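Local coordinates for alpha-1,6-mannanase (Bacteroides thetaiotaomicron, PDB 4V1S), which probably hydrolyses alpha-1,6-mannosidic linkages in mannan, serving polysaccharide utilisation by a gut symbiont, at residues 44-49 / 385-390; 52-57 / 379-384. One frame throughout, in Å; residues are numbered along the deposited sequence.

Contact 1 of 2, residues 44-49 / 385-390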
loop_
_atom_site.group_PDB
_atom_site.type_symbol
_atom_site.label_atom_id
_atom_site.label_comp_id
_atom_site.label_asym_id
_atom_site.label_seq_id
_atom_site.Cartn_x
_atom_site.Cartn_y
_atom_site.Cartn_z
ATOM N N ASN A 44 0.091 -24.753 5.481
ATOM C CA ASN A 44 -0.347 -23.765 4.505
ATOM C C ASN A 44 0.798 -23.291 3.637
ATOM O O ASN A 44 1.766 -22.684 4.110
ATOM C CB ASN A 44 -0.969 -22.539 5.172
ATOM C CG ASN A 44 -2.211 -22.864 5.950
ATOM O OD1 ASN A 44 -3.052 -23.663 5.533
ATOM N ND2 ASN A 44 -2.357 -22.197 7.087
ATOM N N ASP A 45 0.659 -23.546 2.353
ATOM C CA ASP A 45 1.712 -23.266 1.431
ATOM C C ASP A 45 1.439 -21.904 0.815
ATOM O O ASP A 45 0.972 -21.806 -0.319
ATOM C CB ASP A 45 1.750 -24.357 0.382
ATOM C CG ASP A 45 2.957 -24.280 -0.501
ATOM O OD1 ASP A 45 3.744 -23.312 -0.366
ATOM O OD2 ASP A 45 3.110 -25.214 -1.337
ATOM N N TYR A 46 1.741 -20.857 1.577
ATOM C CA TYR A 46 1.496 -19.481 1.131
ATOM C C TYR A 46 2.164 -19.162 -0.186
ATOM O O TYR A 46 1.607 -18.454 -1.006
ATOM C CB TYR A 46 1.957 -18.470 2.190
ATOM C CG TYR A 46 1.231 -18.635 3.507
ATOM C CD1 TYR A 46 -0.116 -18.351 3.616
ATOM C CD2 TYR A 46 1.895 -19.127 4.637
ATOM C CE1 TYR A 46 -0.807 -18.561 4.815
ATOM C CE2 TYR A 46 1.227 -19.319 5.832
ATOM C CZ TYR A 46 -0.128 -19.041 5.915
ATOM O OH TYR A 46 -0.805 -19.220 7.097
ATOM N N TYR A 47 3.378 -19.661 -0.384
ATOM C CA TYR A 47 4.103 -19.380 -1.612
ATOM C C TYR A 47 3.378 -19.920 -2.845
ATOM O O TYR A 47 3.218 -19.212 -3.858
ATOM C CB TYR A 47 5.486 -19.998 -1.507
ATOM C CG TYR A 47 6.514 -19.538 -2.533
ATOM C CD1 TYR A 47 6.902 -18.202 -2.619
ATOM C CD2 TYR A 47 7.142 -20.437 -3.361
ATOM C CE1 TYR A 47 7.861 -17.788 -3.515
ATOM C CE2 TYR A 47 8.096 -20.041 -4.280
ATOM C CZ TYR A 47 8.463 -18.706 -4.343
ATOM O OH TYR A 47 9.441 -18.312 -5.228
ATOM N N THR A 48 2.915 -21.166 -2.754
ATOM C CA THR A 48 2.074 -21.730 -3.813
ATOM C C THR A 48 0.773 -20.950 -4.002
ATOM O O THR A 48 0.369 -20.678 -5.106
ATOM C CB THR A 48 1.783 -23.226 -3.568
ATOM O OG1 THR A 48 3.038 -23.911 -3.694
ATOM C CG2 THR A 48 0.824 -23.769 -4.570
ATOM N N TRP A 49 0.146 -20.554 -2.906
ATOM C CA TRP A 49 -1.069 -19.776 -3.010
ATOM C C TRP A 49 -0.811 -18.503 -3.784
ATOM O O TRP A 49 -1.626 -18.109 -4.589
ATOM C CB TRP A 49 -1.629 -19.411 -1.634
ATOM C CG TRP A 49 -2.092 -20.565 -0.817
ATOM C CD1 TRP A 49 -2.113 -21.872 -1.179
ATOM C CD2 TRP A 49 -2.593 -20.498 0.519
ATOM N NE1 TRP A 49 -2.597 -22.638 -0.133
ATOM C CE2 TRP A 49 -2.905 -21.815 0.917
ATOM C CE3 TRP A 49 -2.835 -19.448 1.409
ATOM C CZ2 TRP A 49 -3.448 -22.109 2.182
ATOM C CZ3 TRP A 49 -3.356 -19.744 2.669
ATOM C CH2 TRP A 49 -3.652 -21.065 3.038
ATOM N N MET A 385 2.472 -13.632 -0.522
ATOM C CA MET A 385 3.907 -13.583 -0.596
ATOM C C MET A 385 4.497 -13.102 0.748
ATOM O O MET A 385 5.545 -13.594 1.197
ATOM C CB MET A 385 4.369 -12.699 -1.749
ATOM C CG MET A 385 5.855 -12.812 -2.040
ATOM S SD MET A 385 6.375 -14.380 -2.684
ATOM C CE MET A 385 6.132 -14.125 -4.438
ATOM N N ARG A 386 3.841 -12.119 1.366
ATOM C CA ARG A 386 4.256 -11.678 2.696
ATOM C C ARG A 386 4.242 -12.810 3.720
ATOM O O ARG A 386 5.198 -13.014 4.487
ATOM C CB ARG A 386 3.396 -10.538 3.188
ATOM C CG ARG A 386 3.556 -9.263 2.385
ATOM C CD ARG A 386 4.830 -8.548 2.741
ATOM N NE ARG A 386 4.638 -7.674 3.870
ATOM C CZ ARG A 386 5.551 -7.302 4.749
ATOM N NH1 ARG A 386 6.765 -7.770 4.678
ATOM N NH2 ARG A 386 5.228 -6.425 5.696
ATOM N N ALA A 387 3.151 -13.534 3.733
ATOM C CA ALA A 387 3.008 -14.691 4.617
ATOM C C ALA A 387 4.092 -15.747 4.333
ATOM O O ALA A 387 4.659 -16.299 5.243
ATOM C CB ALA A 387 1.622 -15.291 4.461
ATOM N N ALA A 388 4.394 -15.982 3.062
ATOM C CA ALA A 388 5.451 -16.922 2.695
ATOM C C ALA A 388 6.799 -16.494 3.271
ATOM O O ALA A 388 7.571 -17.316 3.763
ATOM C CB ALA A 388 5.519 -17.046 1.177
ATOM N N ASN A 389 7.069 -15.196 3.230
ATOM C CA ASN A 389 8.326 -14.665 3.737
ATOM C C ASN A 389 8.415 -14.852 5.250
ATOM O O ASN A 389 9.426 -15.283 5.757
ATOM C CB ASN A 389 8.466 -13.191 3.336
ATOM C CG ASN A 389 9.834 -12.642 3.604
ATOM O OD1 ASN A 389 10.830 -13.368 3.555
ATOM N ND2 ASN A 389 9.906 -11.361 3.892
ATOM N N TYR A 390 7.343 -14.527 5.973
ATOM C CA TYR A 390 7.363 -14.671 7.430
ATOM C C TYR A 390 7.368 -16.138 7.890
ATOM O O TYR A 390 7.955 -16.452 8.919
ATOM C CB TYR A 390 6.284 -13.822 8.102
ATOM C CG TYR A 390 6.741 -12.404 8.204
ATOM C CD1 TYR A 390 6.546 -11.513 7.150
ATOM C CD2 TYR A 390 7.425 -11.967 9.329
ATOM C CE1 TYR A 390 6.999 -10.232 7.212
ATOM C CE2 TYR A 390 7.889 -10.679 9.424
ATOM C CZ TYR A 390 7.697 -9.809 8.368
ATOM O OH TYR A 390 8.163 -8.522 8.485
#

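Contact 2 of 2, residues 52-57 / 379-384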
loop_
_atom_site.group_PDB
_atom_site.type_symbol
_atom_site.label_atom_id
_atom_site.label_comp_id
_atom_site.label_asym_id
_atom_site.label_seq_id
_atom_site.Cartn_x
_atom_site.Cartn_y
_atom_site.Cartn_z
ATOM N N GLU A 52 -0.384 -19.388 -7.467
ATOM C CA GLU A 52 -1.703 -19.700 -7.977
ATOM C C GLU A 52 -2.494 -18.442 -8.326
ATOM O O GLU A 52 -3.136 -18.359 -9.386
ATOM C CB GLU A 52 -2.446 -20.577 -6.983
ATOM C CG GLU A 52 -1.933 -22.008 -6.954
ATOM C CD GLU A 52 -2.572 -22.867 -5.862
ATOM O OE1 GLU A 52 -3.186 -22.310 -4.927
ATOM O OE2 GLU A 52 -2.454 -24.116 -5.923
ATOM N N THR A 53 -2.482 -17.492 -7.403
ATOM C CA THR A 53 -3.219 -16.265 -7.559
ATOM C C THR A 53 -2.698 -15.477 -8.774
ATOM O O THR A 53 -3.469 -14.998 -9.589
ATOM C CB THR A 53 -3.128 -15.421 -6.310
ATOM O OG1 THR A 53 -3.423 -16.218 -5.155
ATOM C CG2 THR A 53 -4.064 -14.267 -6.392
ATOM N N LEU A 54 -1.389 -15.375 -8.868
ATOM C CA LEU A 54 -0.758 -14.679 -10.005
ATOM C C LEU A 54 -1.109 -15.310 -11.333
ATOM O O LEU A 54 -1.255 -14.613 -12.355
ATOM C CB LEU A 54 0.765 -14.569 -9.813
ATOM C CG LEU A 54 1.250 -13.710 -8.628
ATOM C CD1 LEU A 54 2.759 -13.917 -8.394
ATOM C CD2 LEU A 54 0.960 -12.224 -8.829
ATOM N N SER A 55 -1.220 -16.629 -11.336
ATOM C CA SER A 55 -1.559 -17.339 -12.557
ATOM C C SER A 55 -2.965 -16.950 -13.010
ATOM O O SER A 55 -3.215 -16.729 -14.202
ATOM C CB SER A 55 -1.457 -18.850 -12.344
ATOM O OG SER A 55 -1.807 -19.527 -13.514
ATOM N N VAL A 56 -3.883 -16.841 -12.059
ATOM C CA VAL A 56 -5.258 -16.465 -12.416
ATOM C C VAL A 56 -5.364 -15.015 -12.843
ATOM O O VAL A 56 -6.023 -14.693 -13.827
ATOM C CB VAL A 56 -6.250 -16.796 -11.303
ATOM C CG1 VAL A 56 -7.668 -16.405 -11.684
ATOM C CG2 VAL A 56 -6.253 -18.321 -11.079
ATOM N N ILE A 57 -4.688 -14.139 -12.123
ATOM C CA ILE A 57 -4.593 -12.723 -12.541
ATOM C C ILE A 57 -4.067 -12.596 -13.967
ATOM O O ILE A 57 -4.602 -11.834 -14.757
ATOM C CB ILE A 57 -3.686 -11.915 -11.599
ATOM C CG1 ILE A 57 -4.295 -11.817 -10.199
ATOM C CG2 ILE A 57 -3.422 -10.511 -12.117
ATOM C CD1 ILE A 57 -3.264 -11.533 -9.125
ATOM N N VAL A 379 -3.892 -7.639 -4.380
ATOM C CA VAL A 379 -3.636 -7.465 -2.952
ATOM C C VAL A 379 -3.570 -8.825 -2.255
ATOM O O VAL A 379 -2.785 -9.008 -1.359
ATOM C CB VAL A 379 -4.610 -6.509 -2.299
ATOM C CG1 VAL A 379 -6.050 -7.001 -2.381
ATOM C CG2 VAL A 379 -4.213 -6.223 -0.876
ATOM N N ALA A 380 -4.402 -9.782 -2.680
ATOM C CA ALA A 380 -4.333 -11.131 -2.113
ATOM C C ALA A 380 -2.988 -11.797 -2.410
ATOM O O ALA A 380 -2.375 -12.357 -1.532
ATOM C CB ALA A 380 -5.480 -11.983 -2.607
ATOM N N ALA A 381 -2.518 -11.694 -3.651
ATOM C CA ALA A 381 -1.226 -12.230 -4.003
ATOM C C ALA A 381 -0.128 -11.644 -3.131
ATOM O O ALA A 381 0.760 -12.361 -2.662
ATOM C CB ALA A 381 -0.931 -11.984 -5.477
ATOM N N TYR A 382 -0.197 -10.322 -2.900
ATOM C CA TYR A 382 0.781 -9.644 -2.067
ATOM C C TYR A 382 0.782 -10.198 -0.633
ATOM O O TYR A 382 1.837 -10.557 -0.093
ATOM C CB TYR A 382 0.530 -8.144 -2.105
ATOM C CG TYR A 382 1.303 -7.326 -1.103
ATOM C CD1 TYR A 382 2.667 -7.476 -0.968
ATOM C CD2 TYR A 382 0.672 -6.359 -0.323
ATOM C CE1 TYR A 382 3.397 -6.712 -0.036
ATOM C CE2 TYR A 382 1.366 -5.611 0.610
ATOM C CZ TYR A 382 2.736 -5.770 0.754
ATOM O OH TYR A 382 3.393 -5.023 1.693
ATOM N N MET A 383 -0.407 -10.359 -0.058
ATOM C CA MET A 383 -0.514 -10.960 1.276
ATOM C C MET A 383 0.061 -12.367 1.329
ATOM O O MET A 383 0.769 -12.732 2.279
ATOM C CB MET A 383 -1.943 -10.979 1.729
ATOM C CG MET A 383 -2.490 -9.604 2.039
ATOM S SD MET A 383 -1.730 -8.740 3.429
ATOM C CE MET A 383 -0.466 -7.782 2.629
ATOM N N TYR A 384 -0.190 -13.144 0.288
ATOM C CA TYR A 384 0.355 -14.509 0.292
ATOM C C TYR A 384 1.867 -14.521 0.263
ATOM O O TYR A 384 2.489 -15.356 0.912
ATOM C CB TYR A 384 -0.221 -15.378 -0.841
ATOM C CG TYR A 384 -1.702 -15.613 -0.782
ATOM C CD1 TYR A 384 -2.366 -15.784 0.433
ATOM C CD2 TYR A 384 -2.459 -15.658 -1.954
ATOM C CE1 TYR A 384 -3.746 -15.930 0.471
ATOM C CE2 TYR A 384 -3.844 -15.895 -1.938
ATOM C CZ TYR A 384 -4.472 -16.026 -0.707
ATOM O OH TYR A 384 -5.822 -16.232 -0.660
#

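Contact 1 of 2, residues 44-49 / 385-390
Tyr46 holds its CG anti to the carbonyl carbon and beside the backbone N (chi1 -61°), whereas the next residue, Tyr47, turns its CG anti to the backbone N and beside the carbonyl carbon (chi1 -166°). The Tyr46 ring has the methyl of Ala387 over one face; the Tyr47 ring has Met385 at its edge. The two neighbouring tyrosines thus meet helix 374-394 differently, one ring through its face and the other through its edge. For Tyr46 the contact is CH-pi: Ala387 CB stands 3.7 Å from the centroid of the Tyr46 ring, over the face but displaced toward CG and CD1. The opposite face of this ring carries CB of Asn44, so the ring is sandwiched between two aliphatic carbons. Its hydroxyl hydrogen-bonds to Asn344 on helix 334-350, the helix that also touches Ala387.

The backbones can come this near because Ala387 and Ala388 offer nothing larger than a methyl; Tyr46 CA lies 5.0 Å from Ala388 CA, and Tyr46 CB is 3.6 Å from Ala388 N. The arrangement joins the first turn of helix 46-61 to the last long helix, 374-394, and so brings together the two ends of the (alpha/alpha)6 barrel expected of a family 76 enzyme.

Ala388 CB also packs against the backbone of Tyr47, 3.7 Å from Tyr47 N. The Met385 side chain lies alongside that of Tyr47, pointing the same way, with Met385 SD 3.8 Å from Tyr47 CE1. This is a Met-aromatic contact at the ring edge, the sulfur sitting 78° off the ring normal. The Tyr47 hydroxyl is hydrogen-bonded to Glu101 and Trp102. Asp45 is the N-cap of helix 46-61: its OD1 accepts a weak bond from Thr48 N, while Asp45 OD2 takes the Thr48 hydroxyl at 2.7 Å, OG1 approaching from above the carboxylate plane.

Contact 2 of 2, residues 52-57 / 379-384
Segments 52-57 and 379-384, parts of helices 46-61 and 374-394, run nearly antiparallel, at 159° between their N-to-C directions, and their axes come within 9.2 Å of each other. Thr53 and Ala381 mark the nearest approach of the backbones, with their CA atoms 5.7 Å apart. At this spacing Ala381 can present its single methyl to three side chains of the other helix. CG2 of Thr53 meets Ala381 CB at 4.0 Å, and Leu54 reaches the same methyl through CD2, at 3.9 Å. Ile57 CD1 touches it more loosely.

Thr53 divides its two branches between different partners. CG2 is anti to the backbone N and goes to the alanine, while OG1 is anti to the carbonyl carbon (chi1 -49°) and meets the ring of Tyr384, whose side chain crosses that of Thr53 at about a right angle. Thr53 OG1 lies at the edge of the Tyr384 ring, in its plane, 3.3 Å from Tyr384 CE2. Ala380 O sits 3.3 Å above the plane of the Tyr384 ring, near its rim.

The polar ends are satisfied outside the pair: Thr53 OG1 hydrogen-bonds to Trp49 O, one turn back in its own helix, and Tyr384 OH to Tyr357 OH. Leu54 also leans on Leu87 of helix 81-97, and Tyr384 on Ile343 and Ile346 of helix 334-350, so the helix pair is embedded in the wider helical barrel. A valine in place of Thr53 would probably leave Trp49 O without its hydroxyl mate and set a methyl against the Tyr384 edge.

No hydrogen bond joins the two segments; their cohesion comes from apolar contact around one methyl, together with a hydroxyl oxygen whose partial negative charge probably finds a favourable setting beside the weakly positive C-H edge of the ring.

In the fold
Both contacts belong to a single pairing, that of helix 46-61 with helix 374-394, the first and last long helices of the chain. Their centres lie about 10 Å apart, on the same side of the molecule's centre. Along the chain the order is 44-49, 52-57, 379-384, 385-390, so contact 2 falls within the span that contact 1 closes, as the antiparallel course of the helices requires. The two meet directly, Tyr46 CB lying 3.4 Å from Tyr384 O. More than 300 residues, largely helical, intervene, so the first and last long helices, distant in sequence, are neighbours along two successive stretches of one interface.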